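Local coordinates for protein aminopeptidase N (Francisella tularensis subsp. tularensis, PDB 5DLL) that removes N-terminal amino acids from peptides as a zinc-dependent M1-family aminopeptidase and probably takes part in the degradation of intracellular peptides, at residues A[750-755]-A[761-766]; A[742-747]-A[769-774]. One frame throughout, in Å; residues are numbered along the deposited sequence.

How the contacts relate
Helix 741-752 packs first through its early turns and then through its C-terminal end, and the two contacts divide along that order. Leaving the helix, the chain runs through a short connection into helix 759-767, which folds back at once so that 761-766 meets 750-755; contact 1 thus closes a tight helical hairpin. The chain then enters the loop before helix 777-788, where 769-774 returns to the earlier turns at 742-747 and closes the longer loop of contact 2, which encloses contact 1 entirely. The two meet where Leu766 CD2 lies 4.0 Å from Trp747 CH2. Together they tie two successive antiparallel helices and the following loop together in the C-terminal helical domain.

Contact 1 (A[750-755]-A[761-766]); sequences SQAQIS and DIVKGL
Gln751 and Leu766 carry much of the meeting between the end of helix 741-752 and helix 759-767, and their side chains cross obliquely. The leucine comes over one face of the amide: CD1 stands almost directly above Gln751 CD and 3.7 Å from Gln751 NE2, while CD2, over the same face but displaced toward the outer edge, comes within 3.9 Å of Gln751 OE1. The glutamine has CG beside its own backbone N (chi1 -76°) and runs extended from there, which carries the amide out to the neighbouring helix. NE2 nevertheless gives its hydrogen bond within its own helix; this bond to Trp747 O fixes the turn of the amide, and the leucine packs on its face. Ile762 CG2 comes up on that same side, 4.1 Å from Gln751 OE1. The other branch turns elsewhere: Ile762 CD1 meets Ile754 CD1 at 3.8 Å, methyl against methyl, the two side chains crossing at about a right angle just past the helix end. Ala752 and Val763 are the residues whose CA atoms come nearest, 6.1 Å apart; Val763 CG2 rests 4.0 Å from Ala752 CA. Val763 also touches Leu783 and Phe787 of helix 777-788, which extends the packing beyond the pair. No hydrogen bond bridges the two segments. Such side-chain packing between consecutive helices joined by a short connection is characteristic of a helical hairpin, here within the ARM-repeat-like C-terminal domain of an M1 aminopeptidase.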
# COMPACT_ATOMS: atom_id res chain seq x y z
N SER A 750 20.87 -2.07 8.10
CA SER A 750 21.13 -2.40 9.50
C SER A 750 22.25 -1.55 10.07
O SER A 750 22.14 -1.04 11.19
CB SER A 750 21.49 -3.88 9.65
OG SER A 750 20.38 -4.71 9.37
N GLN A 751 23.33 -1.40 9.31
CA GLN A 751 24.45 -0.55 9.71
C GLN A 751 24.02 0.92 9.80
O GLN A 751 24.35 1.60 10.78
CB GLN A 751 25.62 -0.70 8.74
CG GLN A 751 26.40 -1.99 8.92
CD GLN A 751 27.33 -2.27 7.76
OE1 GLN A 751 28.56 -2.20 7.89
NE2 GLN A 751 26.75 -2.57 6.60
N ALA A 752 23.27 1.38 8.80
CA ALA A 752 22.72 2.74 8.79
C ALA A 752 21.89 3.05 10.03
O ALA A 752 21.85 4.20 10.48
CB ALA A 752 21.88 2.95 7.54
N GLN A 753 21.24 2.03 10.58
CA GLN A 753 20.35 2.18 11.73
C GLN A 753 21.05 2.01 13.09
O GLN A 753 20.38 2.06 14.12
CB GLN A 753 19.21 1.17 11.62
CG GLN A 753 18.37 1.30 10.35
CD GLN A 753 17.12 2.13 10.53
OE1 GLN A 753 16.34 1.93 11.47
NE2 GLN A 753 16.90 3.07 9.61
N ILE A 754 22.37 1.82 13.10
CA ILE A 754 23.12 1.67 14.36
C ILE A 754 22.88 2.86 15.28
O ILE A 754 23.01 4.01 14.85
CB ILE A 754 24.64 1.54 14.11
CG1 ILE A 754 24.97 0.17 13.50
CG2 ILE A 754 25.42 1.71 15.41
CD1 ILE A 754 26.33 0.12 12.83
N SER A 755 22.53 2.58 16.53
CA SER A 755 22.37 3.61 17.55
C SER A 755 23.69 3.80 18.29
O SER A 755 23.89 3.26 19.38
CB SER A 755 21.27 3.22 18.54
OG SER A 755 20.00 3.25 17.92
N ASP A 761 30.09 7.88 10.55
CA ASP A 761 31.40 7.44 10.06
C ASP A 761 31.30 6.15 9.26
O ASP A 761 31.92 6.01 8.20
CB ASP A 761 32.36 7.22 11.22
CG ASP A 761 32.70 8.51 11.95
OD1 ASP A 761 33.17 9.46 11.28
OD2 ASP A 761 32.51 8.56 13.18
N ILE A 762 30.51 5.21 9.77
CA ILE A 762 30.35 3.90 9.14
C ILE A 762 29.66 4.04 7.80
O ILE A 762 30.08 3.44 6.81
CB ILE A 762 29.57 2.93 10.05
CG1 ILE A 762 30.38 2.60 11.31
CG2 ILE A 762 29.25 1.63 9.32
CD1 ILE A 762 29.54 2.14 12.48
N VAL A 763 28.60 4.85 7.76
CA VAL A 763 27.84 5.10 6.53
C VAL A 763 28.72 5.76 5.45
O VAL A 763 28.56 5.47 4.26
CB VAL A 763 26.59 5.98 6.81
CG1 VAL A 763 25.92 6.41 5.52
CG2 VAL A 763 25.61 5.22 7.69
N LYS A 764 29.63 6.63 5.88
CA LYS A 764 30.58 7.28 4.96
C LYS A 764 31.61 6.30 4.41
O LYS A 764 32.04 6.43 3.27
CB LYS A 764 31.30 8.44 5.66
CG LYS A 764 30.42 9.66 5.85
CD LYS A 764 31.09 10.69 6.75
CE LYS A 764 30.35 12.02 6.69
NZ LYS A 764 31.00 13.06 7.54
N GLY A 765 32.03 5.34 5.23
CA GLY A 765 32.90 4.26 4.78
C GLY A 765 32.18 3.32 3.83
O GLY A 765 32.81 2.69 2.97
N LEU A 766 30.86 3.23 3.99
CA LEU A 766 30.03 2.36 3.16
C LEU A 766 29.80 2.88 1.74
O LEU A 766 29.64 2.08 0.82
CB LEU A 766 28.69 2.06 3.85
CG LEU A 766 28.74 1.05 5.00
CD1 LEU A 766 27.38 0.96 5.69
CD2 LEU A 766 29.20 -0.32 4.53

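Contact 2 (A[742-747]-A[769-774])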
# COMPACT_ATOMS: atom_id res chain seq x y z
N LEU A 742 19.74 -8.52 -2.47
CA LEU A 742 18.62 -8.13 -1.61
C LEU A 742 19.03 -8.12 -0.14
O LEU A 742 18.62 -7.25 0.63
CB LEU A 742 17.42 -9.07 -1.81
CG LEU A 742 16.50 -8.80 -3.01
CD1 LEU A 742 17.24 -8.93 -4.34
CD2 LEU A 742 15.31 -9.75 -2.98
N VAL A 743 19.86 -9.09 0.24
CA VAL A 743 20.33 -9.26 1.61
C VAL A 743 21.44 -8.26 1.96
O VAL A 743 21.54 -7.83 3.11
CB VAL A 743 20.83 -10.71 1.85
CG1 VAL A 743 21.31 -10.90 3.28
CG2 VAL A 743 19.73 -11.71 1.50
N VAL A 744 22.27 -7.91 0.98
CA VAL A 744 23.30 -6.89 1.17
C VAL A 744 22.65 -5.53 1.47
O VAL A 744 23.17 -4.76 2.28
CB VAL A 744 24.24 -6.75 -0.06
CG1 VAL A 744 25.23 -5.61 0.13
CG2 VAL A 744 24.99 -8.05 -0.32
N ASN A 745 21.53 -5.25 0.82
CA ASN A 745 20.76 -4.04 1.12
C ASN A 745 20.37 -3.97 2.59
O ASN A 745 20.51 -2.92 3.23
CB ASN A 745 19.50 -3.97 0.24
CG ASN A 745 19.82 -3.69 -1.22
OD1 ASN A 745 20.99 -3.58 -1.61
ND2 ASN A 745 18.78 -3.58 -2.05
N LYS A 746 19.91 -5.09 3.14
CA LYS A 746 19.56 -5.18 4.55
C LYS A 746 20.80 -5.02 5.44
O LYS A 746 20.72 -4.47 6.54
CB LYS A 746 18.86 -6.51 4.84
CG LYS A 746 17.57 -6.71 4.06
CD LYS A 746 16.76 -7.90 4.55
CE LYS A 746 15.42 -7.98 3.86
NZ LYS A 746 14.43 -8.78 4.63
N TRP A 747 21.94 -5.50 4.95
CA TRP A 747 23.22 -5.31 5.62
C TRP A 747 23.57 -3.82 5.74
O TRP A 747 24.03 -3.36 6.79
CB TRP A 747 24.30 -6.07 4.87
CG TRP A 747 25.67 -6.00 5.47
CD1 TRP A 747 26.09 -6.56 6.64
CD2 TRP A 747 26.81 -5.35 4.90
NE1 TRP A 747 27.42 -6.29 6.85
CE2 TRP A 747 27.89 -5.54 5.79
CE3 TRP A 747 27.02 -4.60 3.73
CZ2 TRP A 747 29.16 -5.03 5.55
CZ3 TRP A 747 28.28 -4.09 3.49
CH2 TRP A 747 29.34 -4.31 4.40
N HIS A 769 32.42 1.55 -0.36
CA HIS A 769 32.41 0.08 -0.37
C HIS A 769 31.75 -0.43 -1.66
O HIS A 769 30.76 0.15 -2.11
CB HIS A 769 31.64 -0.42 0.86
CG HIS A 769 32.10 -1.74 1.39
ND1 HIS A 769 31.38 -2.90 1.21
CD2 HIS A 769 33.20 -2.08 2.09
CE1 HIS A 769 32.03 -3.90 1.78
NE2 HIS A 769 33.13 -3.43 2.32
N PRO A 770 32.28 -1.52 -2.25
CA PRO A 770 31.73 -2.02 -3.52
C PRO A 770 30.30 -2.54 -3.39
O PRO A 770 29.58 -2.62 -4.39
CB PRO A 770 32.68 -3.17 -3.88
CG PRO A 770 33.18 -3.66 -2.57
CD PRO A 770 33.33 -2.42 -1.73
N ALA A 771 29.90 -2.90 -2.17
CA ALA A 771 28.52 -3.23 -1.85
C ALA A 771 27.56 -2.06 -2.09
O ALA A 771 26.38 -2.28 -2.35
CB ALA A 771 28.40 -3.69 -0.41
N TYR A 772 28.07 -0.83 -1.98
CA TYR A 772 27.29 0.36 -2.32
C TYR A 772 27.52 0.77 -3.77
O TYR A 772 28.58 0.52 -4.34
CB TYR A 772 27.65 1.52 -1.39
CG TYR A 772 26.78 2.75 -1.56
CD1 TYR A 772 25.46 2.77 -1.10
CD2 TYR A 772 27.27 3.90 -2.16
CE1 TYR A 772 24.67 3.89 -1.24
CE2 TYR A 772 26.48 5.04 -2.30
CZ TYR A 772 25.18 5.02 -1.84
OH TYR A 772 24.39 6.15 -1.99
N ASN A 773 26.49 1.38 -4.35
CA ASN A 773 26.54 1.98 -5.67
C ASN A 773 25.44 3.04 -5.74
O ASN A 773 24.26 2.71 -5.64
CB ASN A 773 26.33 0.92 -6.76
CG ASN A 773 26.75 1.40 -8.13
OD1 ASN A 773 26.43 2.51 -8.55
ND2 ASN A 773 27.47 0.55 -8.85
N PRO A 774 25.82 4.32 -5.90
CA PRO A 774 24.83 5.41 -5.91
C PRO A 774 23.95 5.46 -7.16
O PRO A 774 22.95 6.18 -7.17
CB PRO A 774 25.70 6.67 -5.82
CG PRO A 774 27.00 6.28 -6.44
CD PRO A 774 27.19 4.82 -6.12
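Val744 and Trp747, one helical turn apart, receive Ala771 from a type I beta turn, His769 to Tyr772, in the all-helical C-terminal domain of this M1 aminopeptidase. The apolar part of the contact centres on the alanine methyl: Ala771 CB lies 3.7 Å from Val744 CG1 and 3.9 Å from Trp747 CZ3, so it bridges the two helix side chains. The valine presents the branch that stands anti to its backbone N (chi1 176°). The aromatic part pairs the six-membered ring of Trp747 with the imidazole of His769 in an oblique meeting, centroids 5.5 Å apart and planes inclined at 47°, with Trp747 CH2 3.8 Å from His769 CE1. Tyr734 of helix 723-736 touches both rings, meeting His769 edge-to-face, and Phe733 lies almost parallel to the indole. No hydrogen bond crosses between the segments; each side has its own. Trp747 NE1 bonds to the carbonyl O of Ile730, which fixes the indole from the neighbouring helix, while Tyr772 N closes the turn on His769 O at 2.9 Å. Within the turn, Pro770 CD sits 3.4 Å above one face of the imidazole, displaced toward its rim, and Ala771 CB lies in the ring plane at its edge.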